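Local coordinates for lipase aflb (Neosartorya fumigata, PDB 6IDY), which probably hydrolyses ester bonds of lipids as a lipase of the alpha/beta-hydrolase fold, and binds a calcium ion, at residues 113-119 with 144-149; 262-267 with 319-323; 349-355 with 394-398. All blocks are in the same frame, centred on the assembly; numbering follows the deposited sequence.

Interaction 1 (113-119 with 144-149); sequences IHNRNPS and RAAIHI
N115 runs alongside A145, their CA atoms 4.6 Å apart, and N115 N hydrogen-bonds to A145 O at 3.0 Å. The loop 113-119 thus follows the chain as it leaves helix 140-145 and enters the edge strand 147-148. N115 lays its side chain back over the same carbonyl. Its CG stands beside the backbone N (chi1 -59°), and ND2 gives a second bond to A145 O at 2.8 Å. The other end of the amide, OD1, accepts from H148 ND1 at 2.9 Å. Amide and imidazole planes are 74° apart, and OD1 lies somewhat out of the ring plane. N117, two residues on, bridges two carbonyls. Its ND2 donates to both R144 O and I147 O, each at 2.8 Å and each close to the amide plane. I147 N reaches R144 O from the opposite face of that carbonyl. N117 OD1 takes a proton from water 1, which in turn accepts from I149 N. R144 stretches past N117 CB, bends at chi3, and lays one guanidinium face under S119 CA. Its bond from NH1 to N117 O is weak. Both asparagine amides therefore use each end, so their rotation is fixed. They satisfy backbone carbonyls where the helix gives way to strand.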
loop_
_atom_site.group_PDB
_atom_site.type_symbol
_atom_site.label_atom_id
_atom_site.label_comp_id
_atom_site.label_asym_id
_atom_site.label_seq_id
_atom_site.Cartn_x
_atom_site.Cartn_y
_atom_site.Cartn_z
ATOM N N ILE A 113 -6.084 7.299 -13.817
ATOM C CA ILE A 113 -7.370 6.789 -13.341
ATOM C C ILE A 113 -8.330 6.814 -14.553
ATOM O O ILE A 113 -9.527 6.590 -14.402
ATOM C CB ILE A 113 -7.915 7.540 -12.076
ATOM C CG1 ILE A 113 -8.298 9.016 -12.362
ATOM C CG2 ILE A 113 -6.937 7.432 -10.898
ATOM C CD1 ILE A 113 -9.395 9.597 -11.439
ATOM N N HIS A 114 -7.774 7.065 -15.756
ATOM C CA HIS A 114 -8.508 7.158 -17.019
ATOM C C HIS A 114 -8.006 6.157 -18.070
ATOM O O HIS A 114 -7.886 6.493 -19.244
ATOM C CB HIS A 114 -8.484 8.606 -17.553
ATOM C CG HIS A 114 -9.055 9.605 -16.594
ATOM N ND1 HIS A 114 -10.389 9.567 -16.219
ATOM C CD2 HIS A 114 -8.451 10.634 -15.956
ATOM C CE1 HIS A 114 -10.550 10.566 -15.367
ATOM N NE2 HIS A 114 -9.415 11.240 -15.183
ATOM N N ASN A 115 -7.731 4.915 -17.637
ATOM C CA ASN A 115 -7.275 3.834 -18.514
ATOM C C ASN A 115 -8.411 3.374 -19.413
ATOM O O ASN A 115 -9.573 3.430 -19.011
ATOM C CB ASN A 115 -6.744 2.668 -17.691
ATOM C CG ASN A 115 -5.596 3.046 -16.789
ATOM O OD1 ASN A 115 -4.448 3.181 -17.226
ATOM N ND2 ASN A 115 -5.882 3.234 -15.512
ATOM N N ARG A 116 -8.082 2.945 -20.634
ATOM C CA ARG A 116 -9.085 2.500 -21.604
ATOM C C ARG A 116 -9.039 0.986 -21.741
ATOM O O ARG A 116 -8.215 0.434 -22.474
ATOM C CB ARG A 116 -8.926 3.234 -22.952
ATOM C CG ARG A 116 -8.983 4.768 -22.847
ATOM C CD ARG A 116 -10.406 5.307 -22.825
ATOM N NE ARG A 116 -10.464 6.709 -22.402
ATOM C CZ ARG A 116 -10.755 7.115 -21.167
ATOM N NH1 ARG A 116 -11.020 6.228 -20.212
ATOM N NH2 ARG A 116 -10.787 8.409 -20.877
ATOM N N ASN A 117 -9.893 0.322 -20.965
ATOM C CA ASN A 117 -9.982 -1.129 -20.871
ATOM C C ASN A 117 -11.254 -1.654 -21.540
ATOM O O ASN A 117 -12.300 -1.016 -21.421
ATOM C CB ASN A 117 -9.907 -1.564 -19.397
ATOM C CG ASN A 117 -8.654 -1.096 -18.699
ATOM O OD1 ASN A 117 -7.537 -1.276 -19.194
ATOM N ND2 ASN A 117 -8.813 -0.479 -17.535
ATOM N N PRO A 118 -11.193 -2.806 -22.247
ATOM C CA PRO A 118 -12.399 -3.309 -22.926
ATOM C C PRO A 118 -13.473 -3.825 -21.977
ATOM O O PRO A 118 -13.172 -4.168 -20.835
ATOM C CB PRO A 118 -11.860 -4.430 -23.820
ATOM C CG PRO A 118 -10.638 -4.912 -23.119
ATOM C CD PRO A 118 -10.029 -3.689 -22.489
ATOM N N SER A 119 -14.726 -3.881 -22.457
ATOM C CA SER A 119 -15.863 -4.404 -21.698
ATOM C C SER A 119 -15.613 -5.893 -21.376
ATOM O O SER A 119 -15.131 -6.615 -22.252
ATOM C CB SER A 119 -17.149 -4.254 -22.501
ATOM O OG SER A 119 -17.077 -5.019 -23.694
ATOM N N ARG A 144 -13.676 0.569 -13.799
ATOM C CA ARG A 144 -12.832 -0.075 -14.809
ATOM C C ARG A 144 -11.654 0.819 -15.233
ATOM O O ARG A 144 -10.554 0.303 -15.460
ATOM C CB ARG A 144 -13.681 -0.481 -16.029
ATOM C CG ARG A 144 -13.008 -1.487 -16.967
ATOM C CD ARG A 144 -13.668 -1.505 -18.336
ATOM N NE ARG A 144 -15.064 -1.939 -18.277
ATOM C CZ ARG A 144 -15.960 -1.723 -19.233
ATOM N NH1 ARG A 144 -15.620 -1.074 -20.339
ATOM N NH2 ARG A 144 -17.205 -2.153 -19.090
ATOM N N ALA A 145 -11.877 2.148 -15.335
ATOM C CA ALA A 145 -10.828 3.098 -15.742
ATOM C C ALA A 145 -9.692 3.244 -14.713
ATOM O O ALA A 145 -8.608 3.705 -15.068
ATOM C CB ALA A 145 -11.428 4.457 -16.089
ATOM N N ALA A 146 -9.930 2.822 -13.454
ATOM C CA ALA A 146 -8.934 2.865 -12.375
ATOM C C ALA A 146 -7.870 1.769 -12.558
ATOM O O ALA A 146 -6.783 1.868 -11.988
ATOM C CB ALA A 146 -9.618 2.705 -11.029
ATOM N N ILE A 147 -8.182 0.736 -13.362
ATOM C CA ILE A 147 -7.289 -0.400 -13.585
ATOM C C ILE A 147 -6.272 -0.113 -14.676
ATOM O O ILE A 147 -6.645 0.121 -15.822
ATOM C CB ILE A 147 -8.064 -1.721 -13.862
ATOM C CG1 ILE A 147 -9.228 -1.925 -12.857
ATOM C CG2 ILE A 147 -7.103 -2.921 -13.874
ATOM C CD1 ILE A 147 -10.322 -2.908 -13.302
ATOM N N HIS A 148 -4.988 -0.168 -14.327
ATOM C CA HIS A 148 -3.932 -0.005 -15.310
ATOM C C HIS A 148 -3.483 -1.396 -15.726
ATOM O O HIS A 148 -2.867 -2.112 -14.934
ATOM C CB HIS A 148 -2.753 0.828 -14.782
ATOM C CG HIS A 148 -1.723 1.088 -15.837
ATOM N ND1 HIS A 148 -1.808 2.190 -16.668
ATOM C CD2 HIS A 148 -0.657 0.343 -16.206
ATOM C CE1 HIS A 148 -0.766 2.106 -17.482
ATOM N NE2 HIS A 148 -0.049 1.009 -17.247
ATOM N N ILE A 149 -3.844 -1.789 -16.952
ATOM C CA ILE A 149 -3.480 -3.079 -17.529
ATOM C C ILE A 149 -2.292 -2.850 -18.475
ATOM O O ILE A 149 -2.470 -2.240 -19.533
ATOM C CB ILE A 149 -4.679 -3.783 -18.233
ATOM C CG1 ILE A 149 -5.844 -4.029 -17.242
ATOM C CG2 ILE A 149 -4.227 -5.096 -18.899
ATOM C CD1 ILE A 149 -7.172 -4.475 -17.876
HETATM O O HOH W 1 -5.145 -0.054 -18.931
#

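Interaction 2 (262-267 with 319-323); sequences DFHGTV and EIVQP
T266 sits against V321, their CA atoms 5.0 Å apart, where two loops of the alpha/beta-hydrolase fold meet. One loop follows the parallel strand 253-259, the other the neighbouring strand 310-314. A type I beta turn from D262 to G265, closed by G265 N on D262 O, comes just before T266. The T266 side chain carries the contact. Its CB faces the backbone of 319-323, and T266 CB lies 3.8 Å from V321 CA. The methyl T266 CG2 lies 3.7 Å from I320 O. The hydroxyl oxygen OG1, anti to the backbone N (chi1 -176°), comes closer to that oxygen and also meets the peptide between V321 and Q322. Q322 N donates to T266 OG1 at 3.0 Å with an angle of 160° at the hydrogen. The hydroxyl proton is less settled. It could go weakly to I320 O or, within its own segment, to V267 O. One side-chain oxygen thus receives a main-chain N-H in the buried interface.

V321 packs beside it. V321 CG1 touches G265 O at 3.5 Å, and both methyls rest on D262 CB. The carboxylate of D262 turns to another partner, since OD2 accepts from Q288 NE2. G265 O accepts from S330 OG, and the backbone of T266 bonds to Q288 and W290. D318 OD1 accepts from I320 N and V321 N, and D318 O from Q322 NE2. V267 CG2 lies against Q322 O. The same Q322 O accepts V267 N at 3.3 Å.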
loop_
_atom_site.group_PDB
_atom_site.type_symbol
_atom_site.label_atom_id
_atom_site.label_comp_id
_atom_site.label_asym_id
_atom_site.label_seq_id
_atom_site.Cartn_x
_atom_site.Cartn_y
_atom_site.Cartn_z
ATOM N N ASP A 262 -2.975 -2.601 7.920
ATOM C CA ASP A 262 -3.502 -2.077 9.176
ATOM C C ASP A 262 -4.940 -2.546 9.359
ATOM O O ASP A 262 -5.871 -1.740 9.384
ATOM C CB ASP A 262 -3.329 -0.545 9.252
ATOM C CG ASP A 262 -4.047 0.258 8.189
ATOM O OD1 ASP A 262 -4.090 -0.198 7.020
ATOM O OD2 ASP A 262 -4.559 1.344 8.520
ATOM N N PHE A 263 -5.121 -3.874 9.507
ATOM C CA PHE A 263 -6.441 -4.506 9.660
ATOM C C PHE A 263 -7.196 -4.062 10.900
ATOM O O PHE A 263 -8.407 -4.278 10.978
ATOM C CB PHE A 263 -6.363 -6.040 9.587
ATOM C CG PHE A 263 -5.889 -6.578 8.261
ATOM C CD1 PHE A 263 -6.609 -6.335 7.095
ATOM C CD2 PHE A 263 -4.753 -7.374 8.182
ATOM C CE1 PHE A 263 -6.176 -6.848 5.869
ATOM C CE2 PHE A 263 -4.354 -7.930 6.963
ATOM C CZ PHE A 263 -5.050 -7.641 5.812
ATOM N N HIS A 264 -6.499 -3.411 11.853
ATOM C CA HIS A 264 -7.126 -2.851 13.047
ATOM C C HIS A 264 -6.819 -1.351 13.108
ATOM O O HIS A 264 -7.033 -0.716 14.130
ATOM C CB HIS A 264 -6.641 -3.558 14.331
ATOM C CG HIS A 264 -7.659 -3.550 15.440
ATOM N ND1 HIS A 264 -8.347 -2.395 15.794
ATOM C CD2 HIS A 264 -8.051 -4.550 16.259
ATOM C CE1 HIS A 264 -9.145 -2.739 16.791
ATOM N NE2 HIS A 264 -9.010 -4.027 17.097
ATOM N N GLY A 265 -6.340 -0.795 12.006
ATOM C CA GLY A 265 -5.951 0.607 11.952
ATOM C C GLY A 265 -4.714 0.880 12.789
ATOM O O GLY A 265 -3.862 0.003 12.973
ATOM N N THR A 266 -4.626 2.088 13.341
ATOM C CA THR A 266 -3.477 2.504 14.137
ATOM C C THR A 266 -3.857 3.456 15.250
ATOM O O THR A 266 -4.840 4.191 15.142
ATOM C CB THR A 266 -2.364 3.069 13.229
ATOM O OG1 THR A 266 -1.222 3.369 14.024
ATOM C CG2 THR A 266 -2.791 4.305 12.451
ATOM N N VAL A 267 -3.065 3.454 16.314
ATOM C CA VAL A 267 -3.304 4.361 17.435
ATOM C C VAL A 267 -2.498 5.627 17.286
ATOM O O VAL A 267 -1.485 5.650 16.576
ATOM C CB VAL A 267 -3.043 3.720 18.814
ATOM C CG1 VAL A 267 -4.013 2.595 19.076
ATOM C CG2 VAL A 267 -1.597 3.255 18.963
ATOM N N GLU A 319 6.622 3.207 10.965
ATOM C CA GLU A 319 6.481 4.570 11.499
ATOM C C GLU A 319 5.063 5.148 11.345
ATOM O O GLU A 319 4.798 6.264 11.797
ATOM C CB GLU A 319 7.548 5.495 10.860
ATOM C CG GLU A 319 7.199 6.047 9.480
ATOM C CD GLU A 319 7.313 5.139 8.266
ATOM O OE1 GLU A 319 7.494 3.908 8.420
ATOM O OE2 GLU A 319 7.215 5.674 7.142
ATOM N N ILE A 320 4.168 4.401 10.691
ATOM C CA ILE A 320 2.794 4.821 10.397
ATOM C C ILE A 320 1.784 4.089 11.266
ATOM O O ILE A 320 0.866 4.706 11.806
ATOM C CB ILE A 320 2.466 4.577 8.882
ATOM C CG1 ILE A 320 3.516 5.214 7.914
ATOM C CG2 ILE A 320 1.037 5.000 8.533
ATOM C CD1 ILE A 320 3.678 6.669 7.906
ATOM N N VAL A 321 1.925 2.764 11.332
ATOM C CA VAL A 321 1.007 1.868 12.026
ATOM C C VAL A 321 1.648 1.290 13.264
ATOM O O VAL A 321 2.757 0.766 13.200
ATOM C CB VAL A 321 0.487 0.747 11.073
ATOM C CG1 VAL A 321 -0.534 -0.160 11.766
ATOM C CG2 VAL A 321 -0.091 1.331 9.782
ATOM N N GLN A 322 0.940 1.387 14.394
ATOM C CA GLN A 322 1.351 0.783 15.649
ATOM C C GLN A 322 0.116 0.332 16.428
ATOM O O GLN A 322 -0.900 1.025 16.406
ATOM C CB GLN A 322 2.245 1.692 16.509
ATOM C CG GLN A 322 3.766 1.608 16.232
ATOM C CD GLN A 322 4.409 0.263 15.893
ATOM O OE1 GLN A 322 4.352 -0.727 16.655
ATOM N NE2 GLN A 322 5.087 0.224 14.745
ATOM N N PRO A 323 0.178 -0.819 17.123
ATOM C CA PRO A 323 1.312 -1.754 17.214
ATOM C C PRO A 323 1.476 -2.621 15.954
ATOM O O PRO A 323 0.484 -3.007 15.322
ATOM C CB PRO A 323 0.977 -2.573 18.465
ATOM C CG PRO A 323 -0.510 -2.641 18.453
ATOM C CD PRO A 323 -0.971 -1.294 17.917
#

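Interaction 3 (349-355 with 394-398); sequences ICGGKPA and VCGRV
The disulfide C350-C395 is a covalent cross-link at the periphery of the fold. It joins the chain just after helix 346-349 to the end of helix 391-396. The SG atoms of C350 and C395 are 2.0 Å apart, and chi3 is -66°, a left-handed bridge. Both cysteines turn SG anti to their carbonyl carbon and beside their backbone N. C350 CB and C395 CB lie 3.6 Å apart. C350 is the first residue beyond its helix, and it starts a type II beta turn to K353, closed by K353 N on C350 O. The turn carries the chain back to C395. There K353 CB lies 3.7 Å from C395 CB, while the rest of the lysine side chain bends away.

Beyond the turn, C395 O becomes the polar centre. A355 N donates to C395 O at 2.9 Å in a nearly straight bond, 166° at the hydrogen. P354 CD presses on the same C395 O at 3.2 Å, and A355 CB also touches it. The proline ring runs along the chain leaving the helix. Its CG lies near G396 O, and P354 CB meets R397 O and V398 CG1, the last at 3.7 Å. V398 also touches V63 and F67 of helix 63-73. C350 and A355 also touch helix 368-379, at L369 and P368. V398 O accepts from Y359 OH, and A355 O from N367 ND2. The sulfur bridge and the A355-C395 bond thus clamp C395 from both its side chain and its carbonyl. The arrangement is a left-handed disulfide between a post-helical turn and a helix C-terminus, on the chain that follows edge strand 341-345 and helix 346-349 of the alpha/beta-hydrolase sheet.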
loop_
_atom_site.group_PDB
_atom_site.type_symbol
_atom_site.label_atom_id
_atom_site.label_comp_id
_atom_site.label_asym_id
_atom_site.label_seq_id
_atom_site.Cartn_x
_atom_site.Cartn_y
_atom_site.Cartn_z
ATOM N N ILE A 349 10.707 -13.742 12.493
ATOM C CA ILE A 349 11.219 -14.703 11.507
ATOM C C ILE A 349 12.709 -14.474 11.209
ATOM O O ILE A 349 13.469 -15.446 11.167
ATOM C CB ILE A 349 10.340 -14.726 10.225
ATOM C CG1 ILE A 349 8.879 -15.102 10.566
ATOM C CG2 ILE A 349 10.916 -15.671 9.155
ATOM C CD1 ILE A 349 7.885 -14.684 9.546
ATOM N N CYS A 350 13.122 -13.199 11.035
ATOM C CA CYS A 350 14.517 -12.845 10.758
ATOM C C CYS A 350 15.160 -12.067 11.917
ATOM O O CYS A 350 15.954 -11.159 11.681
ATOM C CB CYS A 350 14.638 -12.092 9.435
ATOM S SG CYS A 350 14.199 -13.068 7.973
ATOM N N GLY A 351 14.821 -12.445 13.154
ATOM C CA GLY A 351 15.345 -11.824 14.368
ATOM C C GLY A 351 16.858 -11.829 14.438
ATOM O O GLY A 351 17.482 -12.880 14.251
ATOM N N GLY A 352 17.435 -10.638 14.634
ATOM C CA GLY A 352 18.881 -10.425 14.717
ATOM C C GLY A 352 19.634 -10.690 13.427
ATOM O O GLY A 352 20.836 -10.959 13.458
ATOM N N LYS A 353 18.928 -10.627 12.281
ATOM C CA LYS A 353 19.485 -10.854 10.945
ATOM C C LYS A 353 19.216 -9.626 10.049
ATOM O O LYS A 353 18.290 -8.871 10.356
ATOM C CB LYS A 353 18.882 -12.134 10.317
ATOM C CG LYS A 353 19.138 -13.435 11.092
ATOM C CD LYS A 353 20.510 -14.043 10.807
ATOM C CE LYS A 353 20.688 -15.403 11.442
ATOM N NZ LYS A 353 20.829 -15.322 12.923
ATOM N N PRO A 354 19.979 -9.412 8.940
ATOM C CA PRO A 354 19.751 -8.218 8.098
ATOM C C PRO A 354 18.304 -7.958 7.649
ATOM O O PRO A 354 17.863 -6.814 7.727
ATOM C CB PRO A 354 20.686 -8.453 6.907
ATOM C CG PRO A 354 21.814 -9.210 7.484
ATOM C CD PRO A 354 21.156 -10.169 8.455
ATOM N N ALA A 355 17.564 -8.997 7.221
ATOM C CA ALA A 355 16.170 -8.869 6.776
ATOM C C ALA A 355 15.189 -8.527 7.914
ATOM O O ALA A 355 14.058 -8.112 7.646
ATOM C CB ALA A 355 15.727 -10.128 6.049
ATOM N N VAL A 394 17.638 -16.087 2.898
ATOM C CA VAL A 394 16.622 -15.030 2.851
ATOM C C VAL A 394 16.872 -13.935 3.918
ATOM O O VAL A 394 16.918 -12.752 3.563
ATOM C CB VAL A 394 15.188 -15.621 2.902
ATOM C CG1 VAL A 394 14.136 -14.530 3.071
ATOM C CG2 VAL A 394 14.895 -16.461 1.656
ATOM N N CYS A 395 17.068 -14.328 5.198
ATOM C CA CYS A 395 17.304 -13.378 6.294
ATOM C C CYS A 395 18.657 -12.661 6.192
ATOM O O CYS A 395 18.790 -11.562 6.721
ATOM C CB CYS A 395 17.107 -14.026 7.664
ATOM S SG CYS A 395 15.439 -14.686 7.947
ATOM N N GLY A 396 19.613 -13.265 5.486
ATOM C CA GLY A 396 20.945 -12.711 5.255
ATOM C C GLY A 396 20.969 -11.558 4.267
ATOM O O GLY A 396 21.938 -10.798 4.219
ATOM N N ARG A 397 19.905 -11.424 3.465
ATOM C CA ARG A 397 19.758 -10.368 2.466
ATOM C C ARG A 397 19.182 -9.088 3.091
ATOM O O ARG A 397 18.559 -9.136 4.153
ATOM C CB ARG A 397 18.819 -10.831 1.337
ATOM C CG ARG A 397 19.320 -11.959 0.438
ATOM C CD ARG A 397 18.153 -12.460 -0.395
ATOM N NE ARG A 397 18.531 -13.483 -1.372
ATOM C CZ ARG A 397 17.689 -14.381 -1.876
ATOM N NH1 ARG A 397 16.423 -14.414 -1.478
ATOM N NH2 ARG A 397 18.111 -15.265 -2.772
ATOM N N VAL A 398 19.370 -7.953 2.406
ATOM C CA VAL A 398 18.824 -6.643 2.785
ATOM C C VAL A 398 17.757 -6.218 1.769
ATOM O O VAL A 398 16.873 -5.418 2.077
ATOM C CB VAL A 398 19.897 -5.545 3.014
ATOM C CG1 VAL A 398 20.697 -5.812 4.286
ATOM C CG2 VAL A 398 20.820 -5.393 1.810
#

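The three contacts follow one another along the chain, each closing before the next opens. They are separate in space. The centres of interactions 1 and 2 lie about 31 Å apart. The centres of interactions 2 and 3 are about 23 Å apart, and those of interactions 1 and 3 about 39 Å. What they share is the seven-stranded mixed sheet. Interaction 1 includes strand 147-148, outermost at one edge. Interaction 2 joins the loops that follow strands 253-259 and 310-314, neighbours within the sheet. Interaction 3 comes after strand 341-345, outermost at the other edge. Interaction 1 lies across the chain's centre from both others. They are thus separate contacts of loops, spread from one edge of the sheet to the other.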